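Side-chain contacts in ATP synthase subunit s, mitochondrial (Bos taurus, PDB 3E4G), which is involved in regulating mitochondrial ATP synthase, being needed for its proton conduction and facilitating energy-driven ATP synthesis by blocking a proton leak: residues Glu29-Leu32 and Met37-Tyr40; Gly101-Leu106 and Gly125-Lys130; Leu117-Ile122 and Ile133-Phe138. The protein carries 1 engineered substitution. All coordinates share one frame; numbering follows the deposited sequence. Where two conformers were deposited one is given.

Contact 1: Glu29-Leu32 and Met37-Tyr40; sequences EWLL and MVRY
Leu-31 and Leu-32, near the end of helix 23-33, meet the first half of strand 37-40 in purely van der Waals contact; no hydrogen bond links the two segments. Just ahead, the Trp-30 indole makes no contact with the strand but stacks with His-80 and meets Phe-78 edge-to-face. Leu-31 joins the two environments. Its CD2 methyl lies 3.7 Å above one face of the neighbouring indole, offset toward the rim, while its CD1 presses on CG1 of Val-38 at 3.5 Å, the closest approach across the contact. With CG beside the backbone N and anti to the carbonyl carbon (chi1 -76°), the fork lies between indole and strand, and chi2 (157°) sends one branch to each. CB adds a looser touch, 4.0 Å from Val-38 CG1, and the two side chains cross at about a right angle. Such a helix laid against an outermost strand closes the end of a leucine-rich-repeat sheet: the helix is from the N-terminal domain, and strand 37-40 runs antiparallel to strand 63-69, whose Ile-66 also touches Leu-31. Leu-32, modelled in two conformers, in the one given brings CD1 down on the strand backbone, 3.8 Å from Val-38 N and 3.9 Å from Met-37 CA. The same methyl lies 4.1 Å from Val-38 CG2, so Val-38 packs against both leucines. Met-37 starts its side chain away from the helix, and that side chain lies about 5 Å from the magnesium ion held by Gly-35 and Thr-69.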
# COMPACT_ATOMS: atom_id res chain seq x y z
N GLU A 29 -3.12 -12.93 1.21
CA GLU A 29 -2.23 -13.98 0.61
C GLU A 29 -1.17 -13.30 -0.26
O GLU A 29 0.03 -13.64 -0.21
CB GLU A 29 -3.05 -14.97 -0.17
CG GLU A 29 -3.88 -15.89 0.74
CD GLU A 29 -4.92 -16.69 0.10
OE1 GLU A 29 -5.16 -16.58 -1.09
OE2 GLU A 29 -5.52 -17.53 0.88
N TRP A 30 -1.58 -12.40 -1.14
CA TRP A 30 -0.66 -11.63 -1.99
C TRP A 30 0.40 -10.92 -1.14
O TRP A 30 1.61 -11.02 -1.37
CB TRP A 30 -1.44 -10.63 -2.85
CG TRP A 30 -0.60 -9.57 -3.46
CD1 TRP A 30 0.47 -9.69 -4.30
CD2 TRP A 30 -0.74 -8.15 -3.22
NE1 TRP A 30 0.98 -8.46 -4.63
CE2 TRP A 30 0.24 -7.48 -3.97
CE3 TRP A 30 -1.65 -7.39 -2.45
CZ2 TRP A 30 0.40 -6.09 -3.96
CZ3 TRP A 30 -1.51 -6.02 -2.45
CH2 TRP A 30 -0.50 -5.38 -3.16
N LEU A 31 -0.07 -10.17 -0.14
CA LEU A 31 0.89 -9.38 0.67
C LEU A 31 1.85 -10.29 1.39
O LEU A 31 3.08 -10.08 1.34
CB LEU A 31 0.11 -8.46 1.61
CG LEU A 31 -0.46 -7.26 0.83
CD1 LEU A 31 -1.67 -6.63 1.52
CD2 LEU A 31 0.60 -6.20 0.57
N LEU A 32 1.35 -11.32 2.07
CA LEU A 32 2.29 -12.12 2.86
C LEU A 32 3.22 -12.94 1.93
O LEU A 32 4.41 -13.08 2.25
CB LEU A 32 1.63 -13.01 3.90
CG LEU A 32 1.38 -12.31 5.25
CD1 LEU A 32 0.39 -11.11 5.16
CD2 LEU A 32 0.82 -13.36 6.24
N MET A 37 3.12 -7.68 5.53
CA MET A 37 2.29 -8.10 6.69
C MET A 37 0.98 -7.29 6.62
O MET A 37 0.92 -6.19 6.08
CB MET A 37 3.03 -7.76 8.01
CG MET A 37 4.38 -8.43 8.14
SD MET A 37 5.16 -7.89 9.70
CE MET A 37 6.73 -8.71 9.57
N VAL A 38 -0.06 -7.89 7.22
CA VAL A 38 -1.35 -7.19 7.35
C VAL A 38 -1.87 -7.35 8.78
O VAL A 38 -1.52 -8.31 9.48
CB VAL A 38 -2.44 -7.72 6.39
CG1 VAL A 38 -1.94 -7.58 4.90
CG2 VAL A 38 -2.91 -9.12 6.65
N ARG A 39 -2.73 -6.43 9.17
CA ARG A 39 -3.41 -6.52 10.48
C ARG A 39 -4.88 -6.25 10.23
O ARG A 39 -5.25 -5.28 9.54
CB ARG A 39 -2.87 -5.51 11.47
CG ARG A 39 -3.47 -5.71 12.87
CD ARG A 39 -2.97 -4.71 13.90
NE ARG A 39 -3.19 -3.33 13.51
CZ ARG A 39 -4.39 -2.76 13.37
NH1 ARG A 39 -5.51 -3.44 13.72
NH2 ARG A 39 -4.49 -1.55 12.87
N TYR A 40 -5.72 -7.14 10.76
CA TYR A 40 -7.18 -7.03 10.56
C TYR A 40 -7.81 -6.11 11.60
O TYR A 40 -7.38 -5.98 12.76
CB TYR A 40 -7.82 -8.42 10.67
CG TYR A 40 -7.31 -9.36 9.61
CD1 TYR A 40 -7.34 -9.01 8.26
CD2 TYR A 40 -6.79 -10.63 9.94
CE1 TYR A 40 -6.87 -9.87 7.28
CE2 TYR A 40 -6.34 -11.48 8.97
CZ TYR A 40 -6.38 -11.10 7.63
OH TYR A 40 -5.89 -11.99 6.69

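Contact 2: Gly101-Leu106 and Gly125-Lys130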
# COMPACT_ATOMS: atom_id res chain seq x y z
N GLY A 101 4.10 4.66 -10.72
CA GLY A 101 2.89 4.07 -11.28
C GLY A 101 2.11 3.24 -10.23
O GLY A 101 0.88 3.15 -10.33
N CYS A 102 2.80 2.66 -9.26
CA CYS A 102 2.16 1.90 -8.19
C CYS A 102 1.31 2.86 -7.33
O CYS A 102 0.16 2.58 -6.97
CB CYS A 102 3.20 1.23 -7.29
SG CYS A 102 4.35 0.11 -8.21
N LEU A 103 1.91 4.01 -6.98
CA LEU A 103 1.23 5.02 -6.16
C LEU A 103 0.04 5.62 -6.92
O LEU A 103 -1.03 5.87 -6.37
CB LEU A 103 2.19 6.11 -5.73
CG LEU A 103 3.36 5.57 -4.86
CD1 LEU A 103 4.27 6.73 -4.46
CD2 LEU A 103 2.86 4.83 -3.63
N GLU A 104 0.21 5.85 -8.25
CA GLU A 104 -0.86 6.32 -9.11
C GLU A 104 -2.00 5.28 -9.09
O GLU A 104 -3.19 5.67 -8.91
CB GLU A 104 -0.36 6.57 -10.51
CG GLU A 104 0.54 7.76 -10.59
CD GLU A 104 1.40 7.86 -11.83
OE1 GLU A 104 1.44 6.91 -12.62
OE2 GLU A 104 2.05 8.89 -11.98
N ARG A 105 -1.70 4.01 -9.31
CA ARG A 105 -2.72 2.98 -9.31
C ARG A 105 -3.51 2.96 -7.99
O ARG A 105 -4.74 2.90 -7.95
CB ARG A 105 -2.06 1.60 -9.59
CG ARG A 105 -2.96 0.36 -9.72
CD ARG A 105 -2.16 -0.92 -10.05
NE ARG A 105 -1.57 -0.85 -11.36
CZ ARG A 105 -2.26 -0.92 -12.55
NH1 ARG A 105 -3.52 -1.36 -12.57
NH2 ARG A 105 -1.68 -0.61 -13.65
N LEU A 106 -2.76 3.03 -6.89
CA LEU A 106 -3.43 3.08 -5.54
C LEU A 106 -4.34 4.29 -5.42
O LEU A 106 -5.47 4.22 -4.90
CB LEU A 106 -2.39 3.15 -4.47
CG LEU A 106 -1.65 1.82 -4.15
CD1 LEU A 106 -0.45 2.13 -3.25
CD2 LEU A 106 -2.54 0.85 -3.47
N GLY A 125 13.36 3.65 -3.33
CA GLY A 125 14.26 4.52 -4.09
C GLY A 125 13.73 5.02 -5.38
O GLY A 125 14.23 6.02 -5.87
N ASN A 126 12.74 4.35 -6.02
CA ASN A 126 12.25 4.86 -7.30
C ASN A 126 11.26 6.00 -7.17
O ASN A 126 10.98 6.70 -8.17
CB ASN A 126 11.56 3.76 -8.10
CG ASN A 126 12.45 2.67 -8.55
OD1 ASN A 126 11.99 1.46 -8.42
ND2 ASN A 126 13.57 2.94 -9.09
N VAL A 127 10.62 6.19 -6.00
CA VAL A 127 9.51 7.12 -5.91
C VAL A 127 9.98 8.53 -6.14
O VAL A 127 10.99 8.98 -5.62
CB VAL A 127 8.85 6.97 -4.50
CG1 VAL A 127 7.84 8.09 -4.26
CG2 VAL A 127 8.23 5.58 -4.38
N THR A 128 9.21 9.26 -6.94
CA THR A 128 9.53 10.67 -7.20
C THR A 128 8.39 11.54 -6.77
O THR A 128 7.30 11.12 -6.32
CB THR A 128 9.86 10.91 -8.73
OG1 THR A 128 8.61 11.11 -9.45
CG2 THR A 128 10.71 9.85 -9.32
N ASP A 129 8.59 12.86 -7.00
CA ASP A 129 7.57 13.83 -6.70
C ASP A 129 6.24 13.46 -7.35
O ASP A 129 5.17 13.74 -6.78
CB ASP A 129 8.01 15.22 -7.18
CG ASP A 129 9.42 15.62 -6.62
OD1 ASP A 129 10.42 15.05 -7.14
OD2 ASP A 129 9.46 16.38 -5.64
N LYS A 130 6.26 12.92 -8.55
CA LYS A 130 5.00 12.57 -9.25
C LYS A 130 4.17 11.55 -8.50
O LYS A 130 2.94 11.66 -8.40
CB LYS A 130 5.32 12.02 -10.65
CG LYS A 130 4.22 11.73 -11.55
CD LYS A 130 4.72 11.40 -12.97
CE LYS A 130 5.20 10.06 -13.00
NZ LYS A 130 4.30 9.10 -13.61
O HOH W 1 3.46 6.09 -14.30
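Glu-104 and Lys-130 form a salt bridge at the more exposed margin of this contact, with Lys-130 NZ donating to Glu-104 OE2 at 2.8 Å. The ammonium arrives on the syn side of that oxygen, 16° out of the carboxylate plane. The glutamate extends beyond CG. In the lysine, CG anti to the backbone N (chi1 -174°) lays the lower part of the chain beside Glu-104 OE2, and bends at chi3 and chi4 bring NZ round onto it; CE stays 3.5 Å from the same oxygen, Glu-104 OE2. A water closes the arrangement from the other carboxylate oxygen, donating to Glu-104 OE1 at 2.8 Å and accepting only a weak bond from Lys-130 NZ. With an alanine in place of Glu-104, the ammonium would probably lose its charged mate, and the bent lysine chain would be freer to swing into solvent.

The apolar part is more deeply buried. Leu-103 crosses Val-127 at about a right angle and sets its CD1 methyl against both branches of the valine, 3.8 Å from CG1 and a little farther from CG2. The leucine also touches Met-119 and Ile-121 of strand 118-122.

A capping bond completes the set: Thr-128 OG1, at the N-cap, accepts from Lys-130 N at 3.1 Å, and this hydroxyl is also hydrogen-bonded to Asp-100. Helix 129-134 is thus fixed at its start beside helix 100-107, the side-by-side stacking of successive units characteristic of a leucine-rich repeat, here between LRR 3 and LRR 4.

Contact 3: Leu117-Ile122 and Ile133-Phe138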
# COMPACT_ATOMS: atom_id res chain seq x y z
N LEU A 117 -6.43 6.71 5.86
CA LEU A 117 -6.13 7.71 6.90
C LEU A 117 -4.63 8.02 7.05
O LEU A 117 -4.29 9.13 7.42
CB LEU A 117 -6.68 7.27 8.27
CG LEU A 117 -8.18 6.94 8.28
CD1 LEU A 117 -8.58 6.47 9.69
CD2 LEU A 117 -9.00 8.19 7.87
N GLU A 118 -3.78 7.01 6.85
CA GLU A 118 -2.37 7.14 7.20
C GLU A 118 -1.53 6.40 6.13
O GLU A 118 -1.82 5.24 5.82
CB GLU A 118 -2.11 6.48 8.55
CG GLU A 118 -0.67 6.15 8.92
CD GLU A 118 -0.50 5.48 10.25
OE1 GLU A 118 -1.08 6.06 11.23
OE2 GLU A 118 0.18 4.45 10.27
N MET A 119 -0.49 7.07 5.66
CA MET A 119 0.46 6.36 4.79
C MET A 119 1.86 6.78 5.11
O MET A 119 2.13 7.91 5.51
CB MET A 119 0.10 6.61 3.33
CG MET A 119 0.83 5.80 2.38
SD MET A 119 0.05 5.93 0.74
CE MET A 119 1.00 4.65 -0.05
N GLU A 120 2.75 5.82 4.90
CA GLU A 120 4.19 6.01 5.20
C GLU A 120 4.95 5.41 4.00
O GLU A 120 4.65 4.27 3.62
CB GLU A 120 4.58 5.26 6.46
CG GLU A 120 3.71 5.69 7.69
CD GLU A 120 4.11 4.85 8.87
OE1 GLU A 120 3.85 3.65 8.92
OE2 GLU A 120 4.90 5.35 9.72
N ILE A 121 5.89 6.17 3.47
CA ILE A 121 6.71 5.70 2.32
C ILE A 121 8.15 6.01 2.67
O ILE A 121 8.51 7.19 2.82
CB ILE A 121 6.27 6.37 1.00
CG1 ILE A 121 4.77 6.19 0.76
CG2 ILE A 121 7.08 5.76 -0.15
CD1 ILE A 121 4.26 6.96 -0.44
N ILE A 122 8.93 4.96 2.84
CA ILE A 122 10.28 5.06 3.45
C ILE A 122 11.22 4.25 2.59
O ILE A 122 11.04 3.05 2.39
CB ILE A 122 10.26 4.47 4.88
CG1 ILE A 122 9.20 5.19 5.75
CG2 ILE A 122 11.67 4.58 5.49
CD1 ILE A 122 8.72 4.38 6.89
N ILE A 133 2.64 13.23 -5.32
CA ILE A 133 1.57 14.16 -5.54
C ILE A 133 0.24 13.42 -5.89
O ILE A 133 -0.80 13.90 -5.51
CB ILE A 133 2.00 15.19 -6.66
CG1 ILE A 133 3.06 16.12 -6.14
CG2 ILE A 133 0.80 15.99 -7.18
CD1 ILE A 133 2.44 17.24 -5.24
N ALA A 134 0.34 12.23 -6.49
CA ALA A 134 -0.82 11.43 -6.75
C ALA A 134 -1.67 11.11 -5.47
O ALA A 134 -2.88 10.90 -5.53
CB ALA A 134 -0.44 10.18 -7.48
N LEU A 135 -0.98 11.08 -4.32
CA LEU A 135 -1.65 10.75 -3.05
C LEU A 135 -2.66 11.78 -2.61
O LEU A 135 -3.43 11.52 -1.67
CB LEU A 135 -0.62 10.51 -1.95
CG LEU A 135 0.42 9.43 -2.31
CD1 LEU A 135 1.51 9.41 -1.19
CD2 LEU A 135 -0.27 8.03 -2.57
N HIS A 136 -2.69 12.94 -3.29
CA HIS A 136 -3.73 13.95 -2.93
C HIS A 136 -5.14 13.40 -3.14
O HIS A 136 -6.09 13.91 -2.50
CB HIS A 136 -3.53 15.24 -3.70
CG HIS A 136 -4.00 15.22 -5.07
ND1 HIS A 136 -3.28 14.79 -6.16
CD2 HIS A 136 -5.16 15.72 -5.55
CE1 HIS A 136 -4.03 14.96 -7.25
NE2 HIS A 136 -5.20 15.49 -6.90
N HIS A 137 -5.32 12.35 -3.92
CA HIS A 137 -6.67 11.77 -4.08
C HIS A 137 -7.13 11.07 -2.81
O HIS A 137 -8.34 10.76 -2.71
CB HIS A 137 -6.71 10.78 -5.23
CG HIS A 137 -6.52 11.46 -6.54
ND1 HIS A 137 -7.45 12.37 -7.10
CD2 HIS A 137 -5.52 11.38 -7.38
CE1 HIS A 137 -6.93 12.85 -8.20
NE2 HIS A 137 -5.82 12.18 -8.48
N PHE A 138 -6.25 10.76 -1.86
CA PHE A 138 -6.63 10.21 -0.55
C PHE A 138 -7.13 11.34 0.30
O PHE A 138 -6.47 11.90 1.17
CB PHE A 138 -5.47 9.43 0.07
CG PHE A 138 -5.11 8.17 -0.63
CD1 PHE A 138 -5.90 7.53 -1.59
CD2 PHE A 138 -3.93 7.49 -0.24
CE1 PHE A 138 -5.57 6.32 -2.09
CE2 PHE A 138 -3.59 6.27 -0.80
CZ PHE A 138 -4.40 5.69 -1.73
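The carbonyl oxygen of Ile-133 is gripped twice by His-136, whose ring nitrogen ND1 donates at 2.7 Å and whose backbone N donates at 3.1 Å. The ND1 bond is fairly straight (N-H...O angle 160°) and lies almost in the imidazole plane, and the two donors arrive from opposite faces of the carbonyl plane. The ND1 bond limits the rotation of the imidazole, while the backbone bond belongs to the turn that includes the 3-10 segment 135-137. From here Leu-135 and Phe-138 point toward the sheet.

Their main partner is Met-119, deposited in two conformers; in the one given its CG stands anti to the backbone N (chi1 -171°) and the chain runs out extended. The sulfur then reaches Leu-135 CD2 at 3.9 Å, the two side chains crossing at about a right angle. These contacts lie inside the beta-alpha-beta unit of strand 118-122, helix 129-134 and strand 143-147, within LRR 4. The sulfur also makes a Met-aromatic contact with Phe-138: it approaches the ring edge, 84° off the normal, with SD 4.0 Å from CE2.

Farther along the strand Ile-121 turns its CD1 tip to tip with Leu-135 CD1 at 3.8 Å. Phe-138 also packs on Met-116 just before the strand.

In the fold
Contacts 1 and 3 both reach the same leucine-rich-repeat sheet, and contact 2 lies on the helical side next to contact 3. Contact 1 sits at the sheet's N-terminal end, beside the magnesium site; contacts 2 and 3 lie beyond the chain's centre, with centres about 21 Å and 19 Å from that of contact 1, and neither touches it. Ile-121 of contact 3 is still about 11 Å from Thr-69, a magnesium ligand, between side chains. Contacts 2 and 3 have centres only about 10 Å apart, share helix 129-134 and alternate along the sequence. Leu-103 joins them, its CD1 lying 4.0 Å from Ile-121 CD1, and Glu-104 CG also meets Ala-134 CB.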